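Putative transcriptional regulator (Bacillus cytotoxicus NVH 391-98, PDB 3K4H) probably regulates transcription as a LacI-type DNA-binding protein whose periplasmic-binding-protein-like sensor part binds a glucose-containing glycan. Local coordinates at residues Gln86-Lys100 and Arg104-Tyr116. Numbering follows the deposited sequence.
With GLC (alpha-D-glucopyranose), chain C.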
loop_
_atom_site.group_PDB
_atom_site.type_symbol
_atom_site.label_atom_id
_atom_site.label_comp_id
_atom_site.label_asym_id
_atom_site.label_seq_id
_atom_site.Cartn_x
_atom_site.Cartn_y
_atom_site.Cartn_z
ATOM N N GLN A 86 -2.879 15.471 -17.072
ATOM C CA GLN A 86 -1.924 16.473 -17.582
ATOM C C GLN A 86 -2.562 17.843 -17.484
ATOM O O GLN A 86 -1.907 18.807 -17.099
ATOM C CB GLN A 86 -1.451 16.215 -19.034
ATOM C CG GLN A 86 -0.021 15.627 -19.221
ATOM C CD GLN A 86 1.116 16.357 -18.432
ATOM O OE1 GLN A 86 1.707 15.781 -17.497
ATOM N NE2 GLN A 86 1.428 17.607 -18.819
ATOM N N TYR A 87 -3.850 17.918 -17.796
ATOM C CA TYR A 87 -4.539 19.178 -17.811
ATOM C C TYR A 87 -4.650 19.745 -16.419
ATOM O O TYR A 87 -4.277 20.903 -16.187
ATOM C CB TYR A 87 -5.929 19.059 -18.436
ATOM C CG TYR A 87 -6.714 20.350 -18.347
ATOM C CD1 TYR A 87 -7.673 20.535 -17.350
ATOM C CD2 TYR A 87 -6.466 21.411 -19.233
ATOM C CE1 TYR A 87 -8.380 21.743 -17.250
ATOM C CE2 TYR A 87 -7.167 22.612 -19.143
ATOM C CZ TYR A 87 -8.124 22.774 -18.152
ATOM O OH TYR A 87 -8.829 23.955 -18.041
ATOM N N LEU A 88 -5.170 18.938 -15.502
ATOM C CA LEU A 88 -5.439 19.402 -14.156
ATOM C C LEU A 88 -4.141 19.742 -13.458
ATOM O O LEU A 88 -4.080 20.714 -12.707
ATOM C CB LEU A 88 -6.230 18.366 -13.354
ATOM C CG LEU A 88 -7.641 17.968 -13.807
ATOM C CD1 LEU A 88 -8.201 16.955 -12.846
ATOM C CD2 LEU A 88 -8.572 19.173 -13.901
ATOM N N HIS A 89 -3.100 18.953 -13.714
ATOM C CA HIS A 89 -1.799 19.218 -13.102
ATOM C C HIS A 89 -1.218 20.549 -13.553
ATOM O O HIS A 89 -0.761 21.335 -12.732
ATOM C CB HIS A 89 -0.800 18.093 -13.357
ATOM C CG HIS A 89 0.583 18.408 -12.878
ATOM N ND1 HIS A 89 0.917 18.443 -11.539
ATOM C CD2 HIS A 89 1.716 18.718 -13.559
ATOM C CE1 HIS A 89 2.197 18.759 -11.417
ATOM N NE2 HIS A 89 2.706 18.923 -12.628
ATOM N N GLU A 90 -1.259 20.801 -14.857
ATOM C CA GLU A 90 -0.859 22.095 -15.425
ATOM C C GLU A 90 -1.690 23.329 -14.995
ATOM O O GLU A 90 -1.154 24.417 -14.878
ATOM C CB GLU A 90 -0.845 21.996 -16.946
ATOM C CG GLU A 90 0.299 21.175 -17.495
ATOM C CD GLU A 90 1.640 21.810 -17.226
ATOM O OE1 GLU A 90 2.517 21.118 -16.656
ATOM O OE2 GLU A 90 1.807 23.005 -17.569
ATOM N N GLN A 91 -2.996 23.174 -14.786
ATOM C CA GLN A 91 -3.818 24.316 -14.413
ATOM C C GLN A 91 -3.782 24.485 -12.901
ATOM O O GLN A 91 -4.447 25.364 -12.338
ATOM C CB GLN A 91 -5.255 24.196 -14.944
ATOM C CG GLN A 91 -5.435 24.194 -16.489
ATOM C CD GLN A 91 -4.580 25.228 -17.248
ATOM O OE1 GLN A 91 -5.049 26.309 -17.627
ATOM N NE2 GLN A 91 -3.325 24.882 -17.489
ATOM N N ASN A 92 -2.971 23.652 -12.259
ATOM C CA ASN A 92 -2.911 23.582 -10.808
ATOM C C ASN A 92 -4.287 23.426 -10.140
ATOM O O ASN A 92 -4.545 24.036 -9.114
ATOM C CB ASN A 92 -2.204 24.820 -10.264
ATOM C CG ASN A 92 -1.246 24.494 -9.147
ATOM O OD1 ASN A 92 -0.044 24.686 -9.296
ATOM N ND2 ASN A 92 -1.760 23.991 -8.028
ATOM N N PHE A 93 -5.163 22.605 -10.720
ATOM C CA PHE A 93 -6.518 22.408 -10.197
ATOM C C PHE A 93 -6.534 21.289 -9.170
ATOM O O PHE A 93 -5.889 20.263 -9.400
ATOM C CB PHE A 93 -7.490 22.084 -11.334
ATOM C CG PHE A 93 -8.920 22.217 -10.939
ATOM C CD1 PHE A 93 -9.646 21.099 -10.519
ATOM C CD2 PHE A 93 -9.536 23.466 -10.940
ATOM C CE1 PHE A 93 -10.975 21.224 -10.116
ATOM C CE2 PHE A 93 -10.847 23.612 -10.543
ATOM C CZ PHE A 93 -11.580 22.491 -10.129
ATOM N N PRO A 94 -7.268 21.459 -8.041
ATOM C CA PRO A 94 -7.237 20.394 -7.029
ATOM C C PRO A 94 -7.978 19.142 -7.471
ATOM O O PRO A 94 -9.148 19.213 -7.823
ATOM C CB PRO A 94 -7.936 21.016 -5.803
ATOM C CG PRO A 94 -8.327 22.359 -6.170
ATOM C CD PRO A 94 -8.194 22.535 -7.663
ATOM N N PHE A 95 -7.300 17.999 -7.458
ATOM C CA PHE A 95 -7.940 16.740 -7.802
ATOM C C PHE A 95 -7.377 15.548 -7.040
ATOM O O PHE A 95 -6.295 15.607 -6.460
ATOM C CB PHE A 95 -7.826 16.480 -9.292
ATOM C CG PHE A 95 -6.472 15.996 -9.711
ATOM C CD1 PHE A 95 -5.468 16.905 -10.054
ATOM C CD2 PHE A 95 -6.195 14.627 -9.761
ATOM C CE1 PHE A 95 -4.218 16.462 -10.431
ATOM C CE2 PHE A 95 -4.949 14.178 -10.142
ATOM C CZ PHE A 95 -3.950 15.101 -10.475
ATOM N N VAL A 96 -8.115 14.437 -7.097
ATOM C CA VAL A 96 -7.756 13.219 -6.369
ATOM C C VAL A 96 -8.020 11.996 -7.241
ATOM O O VAL A 96 -9.020 11.968 -7.971
ATOM C CB VAL A 96 -8.598 13.116 -5.074
ATOM C CG1 VAL A 96 -8.767 11.670 -4.658
ATOM C CG2 VAL A 96 -7.974 13.923 -3.957
ATOM N N LEU A 97 -7.144 10.997 -7.166
ATOM C CA LEU A 97 -7.354 9.730 -7.894
ATOM C C LEU A 97 -8.026 8.625 -7.076
ATOM O O LEU A 97 -7.799 8.518 -5.858
ATOM C CB LEU A 97 -6.035 9.167 -8.423
ATOM C CG LEU A 97 -5.471 9.507 -9.796
ATOM C CD1 LEU A 97 -4.413 8.512 -10.181
ATOM C CD2 LEU A 97 -6.556 9.409 -10.797
ATOM N N ILE A 98 -8.835 7.795 -7.743
ATOM C CA ILE A 98 -9.206 6.479 -7.186
ATOM C C ILE A 98 -8.450 5.454 -8.026
ATOM O O ILE A 98 -8.888 5.091 -9.107
ATOM C CB ILE A 98 -10.757 6.201 -7.198
ATOM C CG1 ILE A 98 -11.556 7.326 -6.499
ATOM C CG2 ILE A 98 -11.074 4.803 -6.608
ATOM C CD1 ILE A 98 -12.881 6.863 -5.848
ATOM N N GLY A 99 -7.292 5.029 -7.552
ATOM C CA GLY A 99 -6.351 4.206 -8.336
ATOM C C GLY A 99 -4.932 4.763 -8.277
ATOM O O GLY A 99 -4.734 5.963 -8.084
ATOM N N LYS A 100 -3.938 3.892 -8.423
ATOM C CA LYS A 100 -2.542 4.293 -8.505
ATOM C C LYS A 100 -2.278 5.128 -9.760
ATOM O O LYS A 100 -2.777 4.812 -10.840
ATOM C CB LYS A 100 -1.695 3.053 -8.571
ATOM C CG LYS A 100 -0.379 3.145 -7.880
ATOM C CD LYS A 100 0.269 1.770 -7.804
ATOM C CE LYS A 100 0.774 1.325 -9.156
ATOM N NZ LYS A 100 1.435 0.019 -9.010
ATOM N N ARG A 104 4.672 9.898 -10.526
ATOM C CA ARG A 104 4.462 11.063 -9.653
ATOM C C ARG A 104 3.644 10.732 -8.408
ATOM O O ARG A 104 2.895 11.587 -7.909
ATOM C CB ARG A 104 3.753 12.203 -10.387
ATOM C CG ARG A 104 4.427 12.781 -11.594
ATOM C CD ARG A 104 3.364 13.564 -12.335
ATOM N NE ARG A 104 3.887 14.697 -13.098
ATOM C CZ ARG A 104 3.159 15.431 -13.943
ATOM N NH1 ARG A 104 1.867 15.148 -14.145
ATOM N NH2 ARG A 104 3.729 16.443 -14.597
ATOM N N LYS A 105 3.769 9.499 -7.916
ATOM C CA LYS A 105 3.122 9.100 -6.658
ATOM C C LYS A 105 3.289 10.181 -5.590
ATOM O O LYS A 105 2.356 10.476 -4.850
ATOM C CB LYS A 105 3.677 7.763 -6.137
ATOM C CG LYS A 105 2.796 6.537 -6.382
ATOM C CD LYS A 105 2.969 5.942 -7.783
ATOM C CE LYS A 105 4.396 5.451 -8.055
ATOM N NZ LYS A 105 4.997 4.630 -6.950
ATOM N N ASP A 106 4.487 10.763 -5.531
ATOM C CA ASP A 106 4.799 11.866 -4.623
ATOM C C ASP A 106 3.929 13.110 -4.819
ATOM O O ASP A 106 3.592 13.767 -3.838
ATOM C CB ASP A 106 6.301 12.227 -4.648
ATOM C CG ASP A 106 6.877 12.371 -6.070
ATOM O OD1 ASP A 106 8.028 12.853 -6.199
ATOM O OD2 ASP A 106 6.211 11.998 -7.061
ATOM N N GLU A 107 3.546 13.420 -6.059
ATOM C CA GLU A 107 2.802 14.659 -6.361
ATOM C C GLU A 107 1.268 14.550 -6.290
ATOM O O GLU A 107 0.585 15.531 -5.978
ATOM C CB GLU A 107 3.220 15.220 -7.728
ATOM C CG GLU A 107 4.489 16.059 -7.709
ATOM C CD GLU A 107 5.211 16.081 -9.055
ATOM O OE1 GLU A 107 5.123 17.121 -9.752
ATOM O OE2 GLU A 107 5.861 15.066 -9.419
ATOM N N ILE A 108 0.738 13.365 -6.593
ATOM C CA ILE A 108 -0.706 13.152 -6.700
ATOM C C ILE A 108 -1.278 12.476 -5.457
ATOM O O ILE A 108 -0.694 11.499 -4.965
ATOM C CB ILE A 108 -1.014 12.279 -7.922
ATOM C CG1 ILE A 108 -0.458 12.931 -9.188
ATOM C CG2 ILE A 108 -2.526 12.004 -8.059
ATOM C CD1 ILE A 108 -0.129 11.929 -10.305
ATOM N N THR A 109 -2.452 12.882 -5.021
ATOM C CA THR A 109 -3.104 12.212 -3.910
ATOM C C THR A 109 -4.119 11.220 -4.398
ATOM O O THR A 109 -4.966 11.548 -5.148
ATOM C CB THR A 109 -3.857 13.174 -3.092
ATOM O OG1 THR A 109 -3.036 14.303 -2.872
ATOM C CG2 THR A 109 -4.166 12.578 -1.807
ATOM N N TYR A 110 -4.016 9.989 -3.968
ATOM C CA TYR A 110 -4.862 8.974 -4.482
ATOM C C TYR A 110 -5.340 7.989 -3.463
ATOM O O TYR A 110 -4.763 7.870 -2.453
ATOM C CB TYR A 110 -4.179 8.313 -5.646
ATOM C CG TYR A 110 -3.076 7.410 -5.291
ATOM C CD1 TYR A 110 -3.323 6.137 -4.923
ATOM C CD2 TYR A 110 -1.782 7.812 -5.370
ATOM C CE1 TYR A 110 -2.343 5.312 -4.621
ATOM C CE2 TYR A 110 -0.786 6.986 -5.060
ATOM C CZ TYR A 110 -1.070 5.732 -4.682
ATOM O OH TYR A 110 -0.069 4.873 -4.367
ATOM N N VAL A 111 -6.446 7.327 -3.745
ATOM C CA VAL A 111 -7.035 6.301 -2.913
ATOM C C VAL A 111 -7.051 4.999 -3.672
ATOM O O VAL A 111 -7.319 4.994 -4.813
ATOM C CB VAL A 111 -8.419 6.649 -2.567
ATOM C CG1 VAL A 111 -8.923 5.712 -1.631
ATOM C CG2 VAL A 111 -8.448 7.938 -1.977
ATOM N N ASP A 112 -6.656 3.906 -3.066
ATOM C CA ASP A 112 -6.554 2.672 -3.797
ATOM C C ASP A 112 -6.616 1.506 -2.894
ATOM O O ASP A 112 -6.612 1.672 -1.748
ATOM C CB ASP A 112 -5.266 2.658 -4.563
ATOM C CG ASP A 112 -5.249 1.668 -5.645
ATOM O OD1 ASP A 112 -6.292 1.205 -6.037
ATOM O OD2 ASP A 112 -4.180 1.354 -6.119
ATOM N N ASN A 113 -6.767 0.319 -3.424
ATOM C CA ASN A 113 -6.543 -0.875 -2.663
ATOM C C ASN A 113 -5.180 -1.390 -3.002
ATOM O O ASN A 113 -4.660 -1.048 -3.993
ATOM C CB ASN A 113 -7.483 -1.967 -3.042
ATOM C CG ASN A 113 -8.847 -1.535 -3.160
ATOM O OD1 ASN A 113 -9.306 -1.259 -4.217
ATOM N ND2 ASN A 113 -9.545 -1.568 -2.095
ATOM N N ASP A 114 -4.592 -2.227 -2.187
ATOM C CA ASP A 114 -3.297 -2.779 -2.551
ATOM C C ASP A 114 -3.522 -3.921 -3.522
ATOM O O ASP A 114 -3.402 -5.111 -3.163
ATOM C CB ASP A 114 -2.539 -3.262 -1.324
ATOM C CG ASP A 114 -1.148 -3.748 -1.655
ATOM O OD1 ASP A 114 -0.450 -4.175 -0.728
ATOM O OD2 ASP A 114 -0.753 -3.722 -2.841
ATOM N N ASN A 115 -3.878 -3.546 -4.748
ATOM C CA ASN A 115 -4.228 -4.467 -5.797
ATOM C C ASN A 115 -3.132 -5.471 -6.118
ATOM O O ASN A 115 -3.417 -6.625 -6.429
ATOM C CB ASN A 115 -4.580 -3.673 -7.029
ATOM C CG ASN A 115 -5.973 -3.148 -6.973
ATOM O OD1 ASN A 115 -6.892 -3.888 -6.616
ATOM N ND2 ASN A 115 -6.155 -1.868 -7.300
ATOM N N TYR A 116 -1.877 -5.037 -6.028
ATOM C CA TYR A 116 -0.769 -5.944 -6.252
ATOM C C TYR A 116 -0.866 -7.102 -5.286
ATOM O O TYR A 116 -0.853 -8.263 -5.704
ATOM C CB TYR A 116 0.574 -5.247 -6.108
ATOM C CG TYR A 116 1.727 -6.186 -6.298
ATOM C CD1 TYR A 116 2.243 -6.440 -7.561
ATOM C CD2 TYR A 116 2.287 -6.853 -5.210
ATOM C CE1 TYR A 116 3.309 -7.323 -7.717
ATOM C CE2 TYR A 116 3.323 -7.721 -5.359
ATOM C CZ TYR A 116 3.828 -7.951 -6.606
ATOM O OH TYR A 116 4.861 -8.828 -6.723
HETATM C C1 GLC C . -11.488 1.499 -9.532
HETATM C C2 GLC C . -10.597 2.603 -10.060
HETATM C C3 GLC C . -9.181 2.054 -10.070
HETATM C C4 GLC C . -8.758 1.618 -8.654
HETATM C C5 GLC C . -9.774 0.667 -8.065
HETATM C C6 GLC C . -9.414 0.403 -6.624
HETATM O O2 GLC C . -11.005 2.924 -11.370
HETATM O O3 GLC C . -8.365 3.035 -10.671
HETATM O O4 GLC C . -7.609 0.833 -8.678
HETATM O O5 GLC C . -11.097 1.172 -8.203
HETATM O O6 GLC C . -8.969 -0.926 -6.574
#
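Strands 95-98 and 110-112 are parallel neighbours in the first sheet of the periplasmic-binding-protein-like fold, and their C-terminal ends open into the sugar pocket. Leu-97 N gives a hydrogen bond to Thr-109 O (3.0 Å). Val-111 N binds Leu-97 O, and Gly-99 N binds Val-111 O at 2.7 Å. Leu-97 and Tyr-110 point to one face of the sheet, their CB atoms 3.4 Å apart. Ile-98 and Val-111 point to the other face. With chi1 at 74°, the Tyr-110 ring swings alongside Lys-100, whose CA makes a CH-pi contact over one ring face. Lys-100 NZ reaches on to a salt bridge with Asp-148. Farther back, Ile-108 CG2 meets Phe-95 CE2 at 3.9 Å. At the helix end, the Arg-104 guanidinium lies over one face of the His-89 ring, their planes 47° apart. At the strand ends, GLC O3 donates to Ile-98 O (2.6 Å) and GLC O4 to Asp-112 OD1 (3.0 Å). Past the strands, Asn-115 ND2 donates to GLC O6. The lack of a side chain at Gly-99 leaves room for GLC O3, and its positive phi (131°) suits a glycine. The parallel pairing thus brings both strand ends to the sugar, where a main-chain carbonyl and a carboxylate each accept from one of two adjacent hydroxyls, O3 and O4.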